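Local coordinates for protein endo-alpha-(1->5)-L-arabinanase (Bacillus licheniformis, PDB 6B7K) that probably hydrolyses internal alpha-(1->5)-arabinofuranosidic linkages in arabinans, as a calcium-containing member of glycoside hydrolase family 43, at residues F12-H22 against V283-L291. Residues are numbered along the deposited sequence; the frame is centred on the assembly and turned at random.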
# COMPACT_ATOMS: atom_id res chain seq x y z
N PHE A 12 -19.49 -2.21 -6.02
CA PHE A 12 -18.19 -1.66 -6.41
C PHE A 12 -18.16 -1.30 -7.88
O PHE A 12 -19.20 -1.27 -8.55
CB PHE A 12 -17.07 -2.65 -6.09
CG PHE A 12 -17.32 -4.04 -6.61
CD1 PHE A 12 -17.04 -4.37 -7.92
CD2 PHE A 12 -17.82 -5.02 -5.77
CE1 PHE A 12 -17.27 -5.65 -8.40
CE2 PHE A 12 -18.05 -6.30 -6.23
CZ PHE A 12 -17.77 -6.62 -7.55
N TRP A 13 -16.96 -1.02 -8.39
CA TRP A 13 -16.74 -0.83 -9.82
C TRP A 13 -16.38 -2.17 -10.43
O TRP A 13 -15.35 -2.77 -10.09
CB TRP A 13 -15.62 0.18 -10.07
CG TRP A 13 -15.95 1.58 -9.67
CD1 TRP A 13 -17.10 2.03 -9.11
CD2 TRP A 13 -15.09 2.72 -9.80
NE1 TRP A 13 -17.02 3.39 -8.89
CE2 TRP A 13 -15.79 3.83 -9.30
CE3 TRP A 13 -13.80 2.90 -10.30
CZ2 TRP A 13 -15.25 5.11 -9.28
CZ3 TRP A 13 -13.25 4.17 -10.28
CH2 TRP A 13 -13.98 5.26 -9.77
N ASP A 14 -17.22 -2.66 -11.34
CA ASP A 14 -16.94 -3.92 -12.02
C ASP A 14 -15.81 -3.72 -13.01
O ASP A 14 -15.99 -3.09 -14.06
CB ASP A 14 -18.20 -4.42 -12.72
CG ASP A 14 -18.11 -5.89 -13.07
OD1 ASP A 14 -17.22 -6.58 -12.53
OD2 ASP A 14 -18.93 -6.36 -13.89
N THR A 15 -14.63 -4.24 -12.69
CA THR A 15 -13.45 -4.09 -13.53
C THR A 15 -13.39 -5.22 -14.54
O THR A 15 -13.57 -6.40 -14.19
CB THR A 15 -12.18 -4.06 -12.69
OG1 THR A 15 -12.08 -5.28 -11.93
CG2 THR A 15 -12.20 -2.87 -11.73
N LYS A 16 -13.13 -4.87 -15.80
CA LYS A 16 -13.08 -5.83 -16.90
C LYS A 16 -11.83 -5.57 -17.73
O LYS A 16 -11.19 -4.53 -17.62
CB LYS A 16 -14.34 -5.72 -17.78
CG LYS A 16 -14.52 -4.36 -18.43
CD LYS A 16 -15.91 -4.20 -19.03
CE LYS A 16 -16.96 -4.07 -17.95
NZ LYS A 16 -18.31 -3.77 -18.52
N GLY A 17 -11.51 -6.54 -18.58
CA GLY A 17 -10.34 -6.38 -19.44
C GLY A 17 -9.11 -6.90 -18.72
O GLY A 17 -9.15 -7.97 -18.09
N ASP A 18 -8.01 -6.16 -18.83
CA ASP A 18 -6.74 -6.54 -18.20
C ASP A 18 -6.70 -5.99 -16.78
O ASP A 18 -5.92 -5.09 -16.44
CB ASP A 18 -5.57 -6.05 -19.05
CG ASP A 18 -4.26 -6.70 -18.66
OD1 ASP A 18 -4.23 -7.48 -17.69
OD2 ASP A 18 -3.24 -6.42 -19.34
N ASN A 19 -7.56 -6.55 -15.93
CA ASN A 19 -7.77 -6.07 -14.57
C ASN A 19 -7.01 -6.87 -13.53
O ASN A 19 -7.35 -6.82 -12.34
CB ASN A 19 -9.26 -6.06 -14.25
CG ASN A 19 -9.89 -7.43 -14.35
OD1 ASN A 19 -9.40 -8.30 -15.07
ND2 ASN A 19 -10.99 -7.64 -13.63
N PHE A 20 -5.98 -7.62 -13.94
CA PHE A 20 -5.16 -8.34 -12.98
C PHE A 20 -4.24 -7.36 -12.26
O PHE A 20 -3.61 -6.51 -12.88
CB PHE A 20 -4.32 -9.41 -13.68
CG PHE A 20 -3.20 -9.96 -12.83
CD1 PHE A 20 -3.44 -10.98 -11.92
CD2 PHE A 20 -1.92 -9.45 -12.93
CE1 PHE A 20 -2.42 -11.48 -11.14
CE2 PHE A 20 -0.89 -9.95 -12.15
CZ PHE A 20 -1.15 -10.97 -11.25
N ILE A 21 -4.16 -7.50 -10.93
CA ILE A 21 -3.32 -6.63 -10.12
C ILE A 21 -3.03 -7.34 -8.81
O ILE A 21 -3.74 -8.28 -8.42
CB ILE A 21 -3.98 -5.25 -9.89
CG1 ILE A 21 -2.93 -4.20 -9.56
CG2 ILE A 21 -5.01 -5.34 -8.76
CD1 ILE A 21 -1.88 -4.04 -10.63
N HIS A 22 -1.98 -6.90 -8.12
CA HIS A 22 -1.69 -7.37 -6.78
C HIS A 22 -0.96 -6.25 -6.04
O HIS A 22 0.01 -5.69 -6.57
CB HIS A 22 -0.85 -8.64 -6.80
CG HIS A 22 -0.99 -9.48 -5.56
ND1 HIS A 22 -0.08 -9.44 -4.53
CD2 HIS A 22 -1.95 -10.36 -5.19
CE1 HIS A 22 -0.46 -10.28 -3.58
NE2 HIS A 22 -1.59 -10.84 -3.95
N VAL A 283 -7.26 -15.92 -9.22
CA VAL A 283 -6.32 -14.90 -9.64
C VAL A 283 -6.78 -13.55 -9.11
O VAL A 283 -7.97 -13.21 -9.15
CB VAL A 283 -6.17 -14.91 -11.17
CG1 VAL A 283 -7.53 -14.94 -11.83
CG2 VAL A 283 -5.39 -13.70 -11.64
N SER A 284 -5.84 -12.77 -8.57
CA SER A 284 -6.18 -11.50 -7.95
C SER A 284 -6.54 -10.46 -9.01
O SER A 284 -5.78 -10.21 -9.94
CB SER A 284 -5.00 -11.00 -7.11
OG SER A 284 -3.82 -10.90 -7.89
N LYS A 285 -7.72 -9.86 -8.85
CA LYS A 285 -8.22 -8.83 -9.74
C LYS A 285 -8.21 -7.48 -9.03
O LYS A 285 -7.88 -7.37 -7.84
CB LYS A 285 -9.63 -9.18 -10.23
CG LYS A 285 -9.76 -10.57 -10.81
CD LYS A 285 -8.92 -10.72 -12.07
CE LYS A 285 -9.19 -12.05 -12.74
NZ LYS A 285 -8.52 -12.14 -14.06
N LEU A 286 -8.59 -6.44 -9.77
CA LEU A 286 -8.66 -5.08 -9.24
C LEU A 286 -10.09 -4.78 -8.82
O LEU A 286 -11.03 -4.96 -9.60
CB LEU A 286 -8.19 -4.07 -10.28
CG LEU A 286 -8.28 -2.59 -9.89
CD1 LEU A 286 -7.44 -2.32 -8.65
CD2 LEU A 286 -7.85 -1.71 -11.05
N LEU A 287 -10.26 -4.32 -7.58
CA LEU A 287 -11.56 -3.92 -7.05
C LEU A 287 -11.46 -2.48 -6.57
O LEU A 287 -10.61 -2.15 -5.74
CB LEU A 287 -12.00 -4.84 -5.91
CG LEU A 287 -12.59 -6.19 -6.34
CD1 LEU A 287 -13.25 -6.87 -5.15
CD2 LEU A 287 -13.58 -6.00 -7.48
N ILE A 288 -12.34 -1.63 -7.09
CA ILE A 288 -12.35 -0.21 -6.77
C ILE A 288 -13.72 0.16 -6.24
O ILE A 288 -14.74 -0.22 -6.83
CB ILE A 288 -11.99 0.65 -8.00
CG1 ILE A 288 -10.68 0.16 -8.63
CG2 ILE A 288 -11.86 2.11 -7.61
CD1 ILE A 288 -10.32 0.88 -9.89
N ASN A 289 -13.75 0.89 -5.14
CA ASN A 289 -14.98 1.33 -4.51
C ASN A 289 -14.91 2.82 -4.22
O ASN A 289 -13.84 3.35 -3.90
CB ASN A 289 -15.26 0.58 -3.21
CG ASN A 289 -15.78 -0.82 -3.44
OD1 ASN A 289 -16.98 -1.07 -3.34
ND2 ASN A 289 -14.88 -1.74 -3.76
N ASP A 290 -16.05 3.49 -4.34
CA ASP A 290 -16.19 4.83 -3.79
C ASP A 290 -16.32 4.73 -2.28
O ASP A 290 -17.23 4.07 -1.77
CB ASP A 290 -17.41 5.54 -4.39
CG ASP A 290 -17.17 6.00 -5.82
OD1 ASP A 290 -16.04 5.83 -6.32
OD2 ASP A 290 -18.11 6.54 -6.44
N LEU A 291 -15.40 5.36 -1.56
CA LEU A 291 -15.37 5.28 -0.10
C LEU A 291 -16.18 6.42 0.50
O LEU A 291 -16.01 7.58 0.13
CB LEU A 291 -13.93 5.33 0.41
CG LEU A 291 -13.77 4.88 1.87
CD1 LEU A 291 -14.17 3.42 2.00
CD2 LEU A 291 -12.36 5.10 2.36
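Trp13 and Ile288 meet where the N-terminal segment 12-22, whose strand 16-17 belongs to the first blade, packs against strand 284-293 of the last blade of the five-bladed beta-propeller characteristic of family 43. Backbone bonds tie the two segments at both ends of the contact: Trp13 N donates to Ile288 O (2.8 Å, N-H...O angle 161°), while weak bonds run from Leu286 N to Asn19 O and from Ile21 N to Ser284 O. Two small hydroxyl residues add side-chain hydrogen bonds. Thr15 OG1 gives its proton to Leu286 O (2.6 Å) in the carbonyl plane and accepts Asn19 ND2 (3.1 Å) almost straight, which helps orient the Asn19 amide, in whose plane the bond lies. Ser284 OG, set between its own backbone N and carbonyl carbon (chi1 56°), reaches Ile21 O at 2.7 Å. Apolar side chains supply much of the remaining packing. Ile288 CG2 lies against the benzene side of the broad Trp13 indole, off toward its rim, 3.4 Å from CE3; an alanine in place of Trp13 would probably uncover this methyl and leave a gap beside Trp33, which the indole meets edge-to-face. The Asp290 carboxylate stands about 75° to the indole plane. Leu287 CD2 makes a CH-pi contact over one face of Phe12, and the branched Ile21 sets CG2 against Leu286 CB. His22, beside the predicted catalytic base Asp23, is hydrogen-bonded through NE2 to Tyr276 OH, and its ring edge brings CD2 to 3.3 Å from Ser284 OG.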